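Local atomic coordinates of alkyl hydroperoxide reductase/ Thiol specific antioxidant/ Mal allergen (Burkholderia ambifaria, PDB entry 5ENU), a protein that probably reduces hydrogen peroxide and organic hydroperoxides as a thiol-dependent peroxiredoxin of the AhpC/TSA family, built on a thioredoxin-like fold. Residues E61-F66 with G70-G75; R127-I132 with P148-D153; G51-G56 with D85-K90; A104-A107 with V111-M114; L57-R60 with K65-K68. All coordinates share one frame; numbering follows the deposited sequence.

Contacts 5, 1 and 3 all use helix 50-68. Contact 3 opens first and spans the other two: it docks the first turns of that helix against helix 81-91, contact 5 joins two phenylalanines along the helix, and contact 1 ends it and passes the chain to strand 71-77. Contacts 1 and 5 share K65 and F66, their centres about 4 Å apart. Contact 4, where the chain enters strand 112-117, follows, about 25 Å from contact 5, centre to centre. Contact 2 comes last, linking strand 120-132 to helix 150-160, whose V151 touches contacts 1 and 5; R127 forms a salt bridge to E55 of contact 3. Contacts 1, 2 and 4 all reach one mixed sheet, the thioredoxin-like core.

Contact 1 of 5, residues E61-F66 with G70-G75; sequences ELYPKF and GAEIIG
G70 and A71 lead out of the helix through a Schellman motif: with G70 at positive phi in the C-prime position, A71 N donates to F66 O (3.0 Å) and G70 N turns back to K67 O. The turn belongs to the beta-alpha-beta unit of strand 38-43, helix 50-68 and strand 71-77, and the strand runs back roughly antiparallel to the helix, with 145° between their directions. The methyl of A71 then sits close to the F66 carbonyl. E72 begins by pointing away from the helix, but its chain bends at chi2 (60°) and brings the carboxylate back to Y63. There the phenol OH donates to E72 OE2 at 2.6 Å, on the syn side, with ring and carboxylate nearly coplanar. The anti lone pair of the same oxygen takes I73 N at 2.9 Å, and a water spans Y63 OH and E72 OE1, so the carboxylate is fixed in rotation. I73 has two conformers; in one of them its side chain meets both rings. Its CG1 lies 3.8 Å from Y63 CD1, at the edge of that ring, while its CD1 stands over a face of F66 as a CH-pi contact, 3.8 Å from the ring centroid and 17° off the normal.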
# COMPACT_ATOMS: atom_id res chain seq x y z
N GLU A 61 -8.58 -12.66 -0.18
CA GLU A 61 -9.83 -13.33 0.16
C GLU A 61 -11.02 -12.40 0.04
O GLU A 61 -12.10 -12.81 -0.39
CB GLU A 61 -9.72 -13.89 1.58
CG GLU A 61 -10.98 -14.57 2.06
CD GLU A 61 -10.85 -15.02 3.51
OE1 GLU A 61 -11.39 -16.09 3.84
OE2 GLU A 61 -10.21 -14.29 4.30
N LEU A 62 -10.85 -11.14 0.43
CA LEU A 62 -11.94 -10.18 0.39
C LEU A 62 -11.93 -9.31 -0.86
O LEU A 62 -12.80 -8.44 -1.00
CB LEU A 62 -11.93 -9.31 1.65
CG LEU A 62 -12.36 -10.06 2.92
CD1 LEU A 62 -12.23 -9.20 4.16
CD2 LEU A 62 -13.79 -10.55 2.76
N TYR A 63 -11.01 -9.56 -1.80
CA TYR A 63 -10.90 -8.75 -3.01
C TYR A 63 -12.23 -8.53 -3.74
O TYR A 63 -12.51 -7.39 -4.14
CB TYR A 63 -9.82 -9.33 -3.92
CG TYR A 63 -9.49 -8.44 -5.09
CD1 TYR A 63 -8.84 -7.22 -4.89
CD2 TYR A 63 -9.81 -8.80 -6.39
CE1 TYR A 63 -8.52 -6.39 -5.93
CE2 TYR A 63 -9.47 -7.96 -7.48
CZ TYR A 63 -8.83 -6.76 -7.22
OH TYR A 63 -8.49 -5.90 -8.25
N PRO A 64 -13.07 -9.55 -3.96
CA PRO A 64 -14.34 -9.29 -4.67
C PRO A 64 -15.21 -8.28 -3.97
O PRO A 64 -15.91 -7.51 -4.63
CB PRO A 64 -15.01 -10.68 -4.72
CG PRO A 64 -13.89 -11.65 -4.55
CD PRO A 64 -12.92 -10.98 -3.62
N LYS A 65 -15.16 -8.24 -2.63
CA LYS A 65 -15.97 -7.26 -1.91
C LYS A 65 -15.41 -5.85 -2.06
O LYS A 65 -16.17 -4.88 -2.17
CB LYS A 65 -16.10 -7.65 -0.44
CG LYS A 65 -16.83 -8.95 -0.20
CD LYS A 65 -17.14 -9.12 1.28
CE LYS A 65 -17.65 -10.51 1.60
NZ LYS A 65 -18.89 -10.80 0.87
N PHE A 66 -14.08 -5.71 -2.06
CA PHE A 66 -13.48 -4.41 -2.35
C PHE A 66 -13.88 -3.94 -3.74
O PHE A 66 -14.29 -2.78 -3.93
CB PHE A 66 -11.95 -4.49 -2.24
CG PHE A 66 -11.45 -4.49 -0.82
CD1 PHE A 66 -11.37 -3.30 -0.10
CD2 PHE A 66 -11.06 -5.67 -0.19
CE1 PHE A 66 -10.92 -3.29 1.22
CE2 PHE A 66 -10.61 -5.66 1.13
CZ PHE A 66 -10.53 -4.47 1.83
N GLY A 70 -16.27 -0.60 -5.27
CA GLY A 70 -15.66 0.44 -6.09
C GLY A 70 -14.20 0.72 -5.80
O GLY A 70 -13.71 1.80 -6.14
N ALA A 71 -13.50 -0.22 -5.18
CA ALA A 71 -12.12 -0.01 -4.77
C ALA A 71 -11.16 -0.94 -5.50
O ALA A 71 -11.53 -2.05 -5.91
CB ALA A 71 -11.96 -0.24 -3.26
N GLU A 72 -9.92 -0.47 -5.64
CA GLU A 72 -8.79 -1.29 -6.05
C GLU A 72 -7.83 -1.40 -4.86
O GLU A 72 -7.79 -0.53 -4.00
CB GLU A 72 -8.07 -0.65 -7.25
CG GLU A 72 -6.80 -1.40 -7.78
CD GLU A 72 -7.04 -2.84 -8.26
OE1 GLU A 72 -6.84 -3.10 -9.47
OE2 GLU A 72 -7.40 -3.73 -7.45
N ILE A 73 -7.08 -2.50 -4.82
CA ILE A 73 -6.02 -2.74 -3.85
C ILE A 73 -4.69 -2.66 -4.58
O ILE A 73 -4.55 -3.22 -5.68
CB ILE A 73 -6.17 -4.13 -3.20
CG1 ILE A 73 -7.59 -4.37 -2.64
CG2 ILE A 73 -5.12 -4.36 -2.13
CD1 ILE A 73 -7.97 -3.42 -1.53
N ILE A 74 -3.71 -1.99 -3.98
CA ILE A 74 -2.32 -2.03 -4.44
C ILE A 74 -1.42 -2.19 -3.22
O ILE A 74 -1.49 -1.38 -2.29
CB ILE A 74 -1.92 -0.80 -5.27
CG1 ILE A 74 -2.80 -0.62 -6.50
CG2 ILE A 74 -0.42 -0.88 -5.66
CD1 ILE A 74 -2.51 0.65 -7.29
N GLY A 75 -0.58 -3.24 -3.21
CA GLY A 75 0.42 -3.41 -2.17
C GLY A 75 1.73 -2.75 -2.57
O GLY A 75 2.05 -2.65 -3.74
O HOH W 1 -6.27 -5.76 -10.05

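Contact 2 of 5, residues R127-I132 with P148-D153; sequences RSTFLI and PGHVDD
The contact joins a strand of the central mixed sheet to the first turn of the C-terminal helix 150-160, a helix-on-sheet packing of the thioredoxin-like fold, through T129 and H150. Strand 120-132 runs here beside strands 38-43 and 138-143: T129 pairs by backbone with W142, while S128 and F130 pair with F43 and L41. On the other side G149, at the N-cap position with positive phi, starts the helix, and D153 N bonds back to its carbonyl oxygen. The CA atoms of T129 and H150 are 9.2 Å apart, a gap bridged by their side chains, which approach from opposite directions. H150 extends with CG anti to the backbone N (chi1 -179°), and its NE2 meets T129 OG1 in a hydrogen bond of 2.8 Å. The hydroxyl arrives at the edge of the imidazole, close to its plane, and T129 CB lies in that plane as well, 3.3 Å from NE2. Around the pair, the W142 ring meets that of H150 edge-to-face, V40 and Y42 pack on T129, and the carboxylate of E55 touches H150. Because a hydroxyl and an imidazole nitrogen can each either give or take a proton, the bond is compatible with either direction, and it gives two buried polar atoms, T129 OG1 and H150 NE2, a partner in each other.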
# COMPACT_ATOMS: atom_id res chain seq x y z
N ARG A 127 4.40 -0.95 8.74
CA ARG A 127 3.19 -1.45 8.08
C ARG A 127 2.05 -0.44 8.24
O ARG A 127 1.65 -0.12 9.36
CB ARG A 127 2.76 -2.80 8.68
CG ARG A 127 1.68 -3.51 7.87
CD ARG A 127 1.17 -4.79 8.57
NE ARG A 127 2.26 -5.68 8.96
CZ ARG A 127 2.89 -6.51 8.13
NH1 ARG A 127 3.91 -7.23 8.56
NH2 ARG A 127 2.51 -6.62 6.85
N SER A 128 1.55 0.07 7.11
CA SER A 128 0.62 1.19 7.11
C SER A 128 -0.26 1.07 5.88
O SER A 128 0.18 0.59 4.83
CB SER A 128 1.35 2.54 7.05
OG SER A 128 2.30 2.66 8.09
N THR A 129 -1.50 1.57 5.99
CA THR A 129 -2.46 1.53 4.89
C THR A 129 -3.12 2.88 4.74
O THR A 129 -3.31 3.60 5.73
CB THR A 129 -3.50 0.44 5.15
OG1 THR A 129 -2.80 -0.79 5.30
CG2 THR A 129 -4.53 0.34 4.02
N PHE A 130 -3.47 3.22 3.50
CA PHE A 130 -4.05 4.50 3.15
C PHE A 130 -5.25 4.28 2.25
O PHE A 130 -5.17 3.52 1.28
CB PHE A 130 -2.99 5.35 2.45
CG PHE A 130 -1.79 5.58 3.31
CD1 PHE A 130 -1.78 6.65 4.22
CD2 PHE A 130 -0.71 4.70 3.30
CE1 PHE A 130 -0.68 6.84 5.06
CE2 PHE A 130 0.37 4.89 4.15
CZ PHE A 130 0.38 5.97 5.02
N LEU A 131 -6.37 4.88 2.61
CA LEU A 131 -7.60 4.82 1.82
C LEU A 131 -7.76 6.17 1.13
O LEU A 131 -7.95 7.19 1.80
CB LEU A 131 -8.81 4.49 2.69
CG LEU A 131 -10.17 4.59 2.02
CD1 LEU A 131 -10.21 3.74 0.76
CD2 LEU A 131 -11.27 4.16 2.98
N ILE A 132 -7.67 6.15 -0.19
CA ILE A 132 -7.76 7.34 -1.03
C ILE A 132 -9.06 7.21 -1.82
O ILE A 132 -9.34 6.14 -2.37
CB ILE A 132 -6.53 7.41 -1.96
CG1 ILE A 132 -5.24 7.51 -1.14
CG2 ILE A 132 -6.67 8.56 -2.96
CD1 ILE A 132 -3.99 7.18 -1.93
N PRO A 148 -3.92 -8.73 12.21
CA PRO A 148 -5.25 -9.26 12.56
C PRO A 148 -6.31 -8.17 12.65
O PRO A 148 -6.11 -7.14 13.30
CB PRO A 148 -5.01 -9.93 13.92
CG PRO A 148 -3.60 -10.40 13.86
CD PRO A 148 -2.88 -9.25 13.14
N GLY A 149 -7.43 -8.40 11.95
CA GLY A 149 -8.54 -7.46 11.93
C GLY A 149 -8.40 -6.33 10.94
O GLY A 149 -9.41 -5.65 10.65
N HIS A 150 -7.21 -6.12 10.37
CA HIS A 150 -6.94 -4.92 9.60
C HIS A 150 -7.70 -4.89 8.27
O HIS A 150 -8.34 -3.89 7.94
CB HIS A 150 -5.44 -4.73 9.36
CG HIS A 150 -5.13 -3.49 8.58
ND1 HIS A 150 -5.54 -2.23 8.99
CD2 HIS A 150 -4.43 -3.31 7.44
CE1 HIS A 150 -5.13 -1.34 8.11
NE2 HIS A 150 -4.45 -1.97 7.16
N VAL A 151 -7.65 -5.98 7.49
CA VAL A 151 -8.36 -5.98 6.21
C VAL A 151 -9.85 -5.79 6.43
O VAL A 151 -10.51 -5.06 5.66
CB VAL A 151 -8.04 -7.26 5.41
CG1 VAL A 151 -8.82 -7.31 4.11
CG2 VAL A 151 -6.55 -7.32 5.12
N ASP A 152 -10.41 -6.40 7.48
CA ASP A 152 -11.83 -6.18 7.81
C ASP A 152 -12.12 -4.70 8.04
O ASP A 152 -13.12 -4.16 7.56
CB ASP A 152 -12.20 -6.94 9.09
CG ASP A 152 -12.28 -8.45 8.89
OD1 ASP A 152 -12.25 -9.17 9.92
OD2 ASP A 152 -12.41 -8.93 7.75
N ASP A 153 -11.25 -4.03 8.81
CA ASP A 153 -11.43 -2.61 9.09
C ASP A 153 -11.34 -1.79 7.81
O ASP A 153 -12.11 -0.84 7.62
CB ASP A 153 -10.36 -2.12 10.07
CG ASP A 153 -10.50 -2.72 11.47
OD1 ASP A 153 -11.59 -3.21 11.82
OD2 ASP A 153 -9.52 -2.64 12.25

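Contact 3 of 5, residues G51-G56 with D85-K90; sequences GCTTEG and DNFKAK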
# COMPACT_ATOMS: atom_id res chain seq x y z
N GLY A 51 3.87 -12.05 8.31
CA GLY A 51 2.82 -11.05 8.43
C GLY A 51 2.42 -10.48 7.08
O GLY A 51 1.22 -10.28 6.81
N CYS A 52 3.40 -10.24 6.21
CA CYS A 52 3.09 -9.69 4.89
C CYS A 52 2.40 -10.72 4.01
O CYS A 52 1.55 -10.35 3.19
CB CYS A 52 4.39 -9.17 4.26
SG CYS A 52 5.17 -7.90 5.27
N THR A 53 2.69 -12.01 4.21
CA THR A 53 1.97 -13.05 3.49
C THR A 53 0.52 -13.11 3.95
O THR A 53 -0.41 -13.13 3.13
CB THR A 53 2.69 -14.39 3.71
OG1 THR A 53 4.01 -14.31 3.16
CG2 THR A 53 1.92 -15.55 3.06
N THR A 54 0.29 -13.11 5.27
CA THR A 54 -1.09 -13.13 5.77
C THR A 54 -1.86 -11.91 5.28
O THR A 54 -3.01 -12.03 4.83
CB THR A 54 -1.10 -13.19 7.30
OG1 THR A 54 -0.42 -14.37 7.73
CG2 THR A 54 -2.53 -13.19 7.84
N GLU A 55 -1.25 -10.71 5.36
CA GLU A 55 -1.94 -9.51 4.90
C GLU A 55 -2.34 -9.62 3.43
O GLU A 55 -3.48 -9.32 3.05
CB GLU A 55 -1.07 -8.28 5.15
CG GLU A 55 -1.83 -6.98 4.89
CD GLU A 55 -1.07 -5.71 5.23
OE1 GLU A 55 0.17 -5.77 5.37
OE2 GLU A 55 -1.75 -4.65 5.34
N GLY A 56 -1.41 -10.05 2.58
CA GLY A 56 -1.73 -10.22 1.17
C GLY A 56 -2.85 -11.23 0.93
O GLY A 56 -3.77 -10.98 0.15
N ASP A 85 6.96 -10.36 -8.55
CA ASP A 85 6.35 -11.34 -9.45
C ASP A 85 6.25 -12.70 -8.78
O ASP A 85 5.23 -13.40 -8.91
CB ASP A 85 7.18 -11.47 -10.73
CG ASP A 85 7.00 -10.31 -11.70
OD1 ASP A 85 5.99 -9.57 -11.60
OD2 ASP A 85 7.88 -10.14 -12.57
N ASN A 86 7.31 -13.11 -8.09
CA ASN A 86 7.31 -14.40 -7.40
C ASN A 86 6.29 -14.42 -6.27
O ASN A 86 5.54 -15.39 -6.12
CB ASN A 86 8.72 -14.68 -6.87
CG ASN A 86 9.64 -15.22 -7.95
OD1 ASN A 86 9.29 -16.18 -8.63
ND2 ASN A 86 10.80 -14.60 -8.11
N PHE A 87 6.25 -13.35 -5.47
CA PHE A 87 5.36 -13.30 -4.32
C PHE A 87 3.90 -13.26 -4.77
O PHE A 87 3.05 -13.97 -4.21
CB PHE A 87 5.73 -12.05 -3.51
CG PHE A 87 5.03 -11.90 -2.18
CD1 PHE A 87 5.06 -12.91 -1.22
CD2 PHE A 87 4.41 -10.70 -1.84
CE1 PHE A 87 4.45 -12.74 0.01
CE2 PHE A 87 3.81 -10.54 -0.62
CZ PHE A 87 3.83 -11.55 0.30
N LYS A 88 3.60 -12.45 -5.78
CA LYS A 88 2.24 -12.41 -6.34
C LYS A 88 1.82 -13.77 -6.88
O LYS A 88 0.67 -14.20 -6.69
CB LYS A 88 2.17 -11.34 -7.44
CG LYS A 88 0.82 -11.22 -8.15
CD LYS A 88 0.88 -10.12 -9.18
CE LYS A 88 -0.31 -10.16 -10.13
NZ LYS A 88 -1.56 -9.69 -9.53
N ALA A 89 2.74 -14.47 -7.57
CA ALA A 89 2.42 -15.80 -8.09
C ALA A 89 2.20 -16.81 -6.97
O ALA A 89 1.27 -17.63 -7.02
CB ALA A 89 3.54 -16.26 -9.03
N LYS A 90 3.06 -16.79 -5.94
CA LYS A 90 2.95 -17.74 -4.85
C LYS A 90 1.62 -17.61 -4.12
O LYS A 90 1.00 -18.62 -3.75
CB LYS A 90 4.11 -17.54 -3.86
CG LYS A 90 4.04 -18.48 -2.67
CD LYS A 90 5.34 -18.52 -1.89
CE LYS A 90 5.56 -17.29 -1.11
NZ LYS A 90 6.76 -17.45 -0.26
O HOH W 2 5.42 -16.38 2.01
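The F87 ring meets helix 50-68 by its edge: T53 OG1 and C52 O both lie near the ring plane, beside CE1 and CZ, and neither face is turned to that helix. The hydroxyl oxygen is 3.5 Å from F87 CE1 and the carbonyl oxygen of C52 is 3.9 Å from F87 CZ. These are van der Waals contacts, in which the slightly positive ring hydrogens probably suit the two oxygens. With CG anti to the backbone N (chi1 -173°), the ring extends from helix 81-91 towards its neighbour. The joint packs together two helices of the thioredoxin-like fold at the start of helix 50-68, where C52 is probably the peroxidatic cysteine, since P45, T49 and C52 fit the PxxxTxxC motif of peroxiredoxins. Polar groups lie around the ring edge. C52 O accepts G56 N in the helix, while T53 OG1 bonds to T49 O one turn earlier and also receives a proton from a water. That water in turn accepts from K90 NZ, 2.8 Å away, so a lysine of the second helix is tied to the threonine through a single solvent molecule. K90 NZ has a second partner in N48 OD1.

Contact 4 of 5, residues A104-A107 with V111-M114; sequences ALCA and VIKM
V111 N donates to C106 O at 3.0 Å across the end of the short helix 104-109, with an N-H...O angle of 164° and the donor lying in the carbonyl plane. The bond brings V111 to within 5.4 Å of C106, CA to CA, and C106 becomes the hub of the side-chain packing. Its CB touches V111 CG2 at 3.8 Å and I112 CD1 at 3.7 Å, two methyls reaching it from successive residues, and SG rests against the same V111 methyl. The side chain of I112 sets out to one side of the helix, and the turns at chi1 (-63°) and chi2 (-65°) carry CD1 onto C106. The link leads from the helix into the beta hairpin of strands 112-117 and 120-132, at one border of the mixed sheet, where the backbone of V111 pairs with E126 and that of K113 with G124. F43 of strand 38-43 packs on both C106 and V111, and I125 also touches C106. At the other end of the helix D100 receives L105 N and C106 N through its two carboxylate oxygens. The amide of I112 gives its proton to a water 3.1 Å from I112 N.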
# COMPACT_ATOMS: atom_id res chain seq x y z
N ALA A 104 10.45 6.37 -3.34
CA ALA A 104 9.63 7.55 -3.64
C ALA A 104 8.29 7.51 -2.90
O ALA A 104 7.88 8.51 -2.27
CB ALA A 104 9.40 7.68 -5.15
N LEU A 105 7.57 6.38 -2.95
CA LEU A 105 6.28 6.34 -2.28
C LEU A 105 6.43 6.25 -0.77
O LEU A 105 5.63 6.82 -0.02
CB LEU A 105 5.43 5.18 -2.79
CG LEU A 105 4.63 5.36 -4.08
CD1 LEU A 105 5.56 5.54 -5.29
CD2 LEU A 105 3.69 4.18 -4.28
N CYS A 106 7.45 5.52 -0.29
CA CYS A 106 7.64 5.43 1.16
C CYS A 106 7.92 6.79 1.76
O CYS A 106 7.47 7.11 2.87
CB CYS A 106 8.78 4.47 1.48
SG CYS A 106 8.45 2.72 1.24
N ALA A 107 8.66 7.63 1.01
CA ALA A 107 8.93 8.99 1.45
C ALA A 107 7.66 9.83 1.40
O ALA A 107 7.36 10.57 2.35
CB ALA A 107 10.01 9.59 0.56
N VAL A 111 6.38 6.49 5.65
CA VAL A 111 6.31 5.19 6.34
C VAL A 111 7.68 4.65 6.74
O VAL A 111 7.74 3.56 7.33
CB VAL A 111 5.54 4.13 5.52
CG1 VAL A 111 4.11 4.58 5.23
CG2 VAL A 111 6.28 3.78 4.22
N ILE A 112 8.77 5.34 6.44
CA ILE A 112 10.08 4.82 6.81
C ILE A 112 10.27 4.94 8.32
O ILE A 112 9.93 5.97 8.92
CB ILE A 112 11.20 5.55 6.05
CG1 ILE A 112 11.09 5.33 4.53
CG2 ILE A 112 12.61 5.18 6.60
CD1 ILE A 112 11.30 3.88 4.08
N LYS A 113 10.82 3.90 8.94
CA LYS A 113 11.10 3.92 10.36
C LYS A 113 12.43 3.21 10.60
O LYS A 113 12.61 2.08 10.16
CB LYS A 113 9.99 3.17 11.11
CG LYS A 113 10.14 3.15 12.62
CD LYS A 113 9.10 2.23 13.26
CE LYS A 113 9.04 2.43 14.78
NZ LYS A 113 8.29 3.67 15.14
N MET A 114 13.35 3.88 11.30
CA MET A 114 14.62 3.25 11.64
C MET A 114 14.44 2.34 12.86
O MET A 114 13.76 2.69 13.82
CB MET A 114 15.68 4.32 11.93
CG MET A 114 15.94 5.31 10.78
SD MET A 114 16.45 4.53 9.23
CE MET A 114 18.00 3.78 9.74
O HOH W 3 9.25 8.18 5.40

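Contact 5 of 5, residues L57-R60 with K65-K68; sequences LQFR and KFKK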
# COMPACT_ATOMS: atom_id res chain seq x y z
N LEU A 57 -2.80 -12.38 1.63
CA LEU A 57 -3.83 -13.40 1.49
C LEU A 57 -5.18 -12.92 1.97
O LEU A 57 -6.22 -13.29 1.40
CB LEU A 57 -3.42 -14.67 2.24
CG LEU A 57 -2.28 -15.46 1.55
CD1 LEU A 57 -1.87 -16.62 2.42
CD2 LEU A 57 -2.69 -15.95 0.18
N GLN A 58 -5.21 -12.07 3.01
CA GLN A 58 -6.49 -11.59 3.52
C GLN A 58 -7.09 -10.54 2.59
O GLN A 58 -8.31 -10.54 2.36
CB GLN A 58 -6.35 -11.13 4.98
CG GLN A 58 -6.17 -12.35 5.91
CD GLN A 58 -6.03 -12.01 7.38
OE1 GLN A 58 -5.56 -10.94 7.74
NE2 GLN A 58 -6.39 -12.95 8.24
N PHE A 59 -6.26 -9.68 2.00
CA PHE A 59 -6.77 -8.80 0.96
C PHE A 59 -7.27 -9.60 -0.24
O PHE A 59 -8.31 -9.26 -0.83
CB PHE A 59 -5.72 -7.77 0.51
CG PHE A 59 -5.65 -6.53 1.37
CD1 PHE A 59 -6.71 -5.65 1.42
CD2 PHE A 59 -4.49 -6.23 2.10
CE1 PHE A 59 -6.65 -4.50 2.20
CE2 PHE A 59 -4.41 -5.06 2.87
CZ PHE A 59 -5.50 -4.21 2.92
N ARG A 60 -6.56 -10.68 -0.60
CA ARG A 60 -7.01 -11.55 -1.69
C ARG A 60 -8.39 -12.14 -1.40
O ARG A 60 -9.27 -12.15 -2.27
CB ARG A 60 -6.01 -12.68 -1.92
CG ARG A 60 -6.51 -13.78 -2.82
CD ARG A 60 -5.42 -14.78 -3.01
NE ARG A 60 -5.80 -15.84 -3.93
CZ ARG A 60 -6.31 -17.00 -3.54
NH1 ARG A 60 -6.63 -17.94 -4.43
NH2 ARG A 60 -6.49 -17.22 -2.24
N LYS A 65 -15.16 -8.24 -2.63
CA LYS A 65 -15.97 -7.26 -1.91
C LYS A 65 -15.41 -5.85 -2.06
O LYS A 65 -16.17 -4.88 -2.17
CB LYS A 65 -16.10 -7.65 -0.44
CG LYS A 65 -16.83 -8.95 -0.20
CD LYS A 65 -17.14 -9.12 1.28
CE LYS A 65 -17.65 -10.51 1.60
NZ LYS A 65 -18.89 -10.80 0.87
N PHE A 66 -14.08 -5.71 -2.06
CA PHE A 66 -13.48 -4.41 -2.35
C PHE A 66 -13.88 -3.94 -3.74
O PHE A 66 -14.29 -2.78 -3.93
CB PHE A 66 -11.95 -4.49 -2.24
CG PHE A 66 -11.45 -4.49 -0.82
CD1 PHE A 66 -11.37 -3.30 -0.10
CD2 PHE A 66 -11.06 -5.67 -0.19
CE1 PHE A 66 -10.92 -3.29 1.22
CE2 PHE A 66 -10.61 -5.66 1.13
CZ PHE A 66 -10.53 -4.47 1.83
N LYS A 67 -13.80 -4.83 -4.73
CA LYS A 67 -14.17 -4.45 -6.10
C LYS A 67 -15.64 -4.06 -6.18
O LYS A 67 -15.99 -3.06 -6.83
CB LYS A 67 -13.87 -5.61 -7.07
CG LYS A 67 -12.40 -5.92 -7.21
CD LYS A 67 -11.61 -4.78 -7.85
CE LYS A 67 -11.83 -4.67 -9.35
NZ LYS A 67 -11.09 -5.70 -10.13
N LYS A 68 -16.52 -4.82 -5.53
CA LYS A 68 -17.94 -4.49 -5.56
C LYS A 68 -18.18 -3.10 -4.97
O LYS A 68 -19.07 -2.37 -5.43
CB LYS A 68 -18.72 -5.54 -4.78
CG LYS A 68 -20.22 -5.39 -4.88
CD LYS A 68 -20.94 -6.61 -4.37
CE LYS A 68 -22.43 -6.56 -4.69
NZ LYS A 68 -23.10 -7.89 -4.48
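Similar first torsions, -85° in F59 and -77° in F66, leave CG anti to the carbonyl carbon in both; two helical turns apart, the residues share a flank of helix 50-68, and these torsions let the rings meet. There they come together obliquely, the planes inclined at 48° and the centroids 5.7 Å apart. The touching is done by ring corners. F59 CE1 meets F66 CZ at 3.9 Å, and F59 CD1 meets F66 CE2 at the same separation, with F66 CZ arriving at the edge of the F59 ring, near its plane. The CA of F59 is 8.7 Å from that of F66, so the side chains reach along the helix across the turns between them, past a kink where P64 has no N-H to offer and K65 N makes only a weak bond to L62 O. Other parts of the fold fill in around the rings. F59 stacks on Y42 of strand 38-43 and touches I73, while V151 of helix 150-160 puts CG1 3.8 Å from F59 CD1 and comes equally near to F66, which L155 also meets. The two rings thus form one apolar patch of the beta-alpha-beta unit, between helix 50-68, its sheet and the C-terminal helix. With no polar side-chain group in the pair, its stability probably rests mainly on dispersion and on burial of apolar surface.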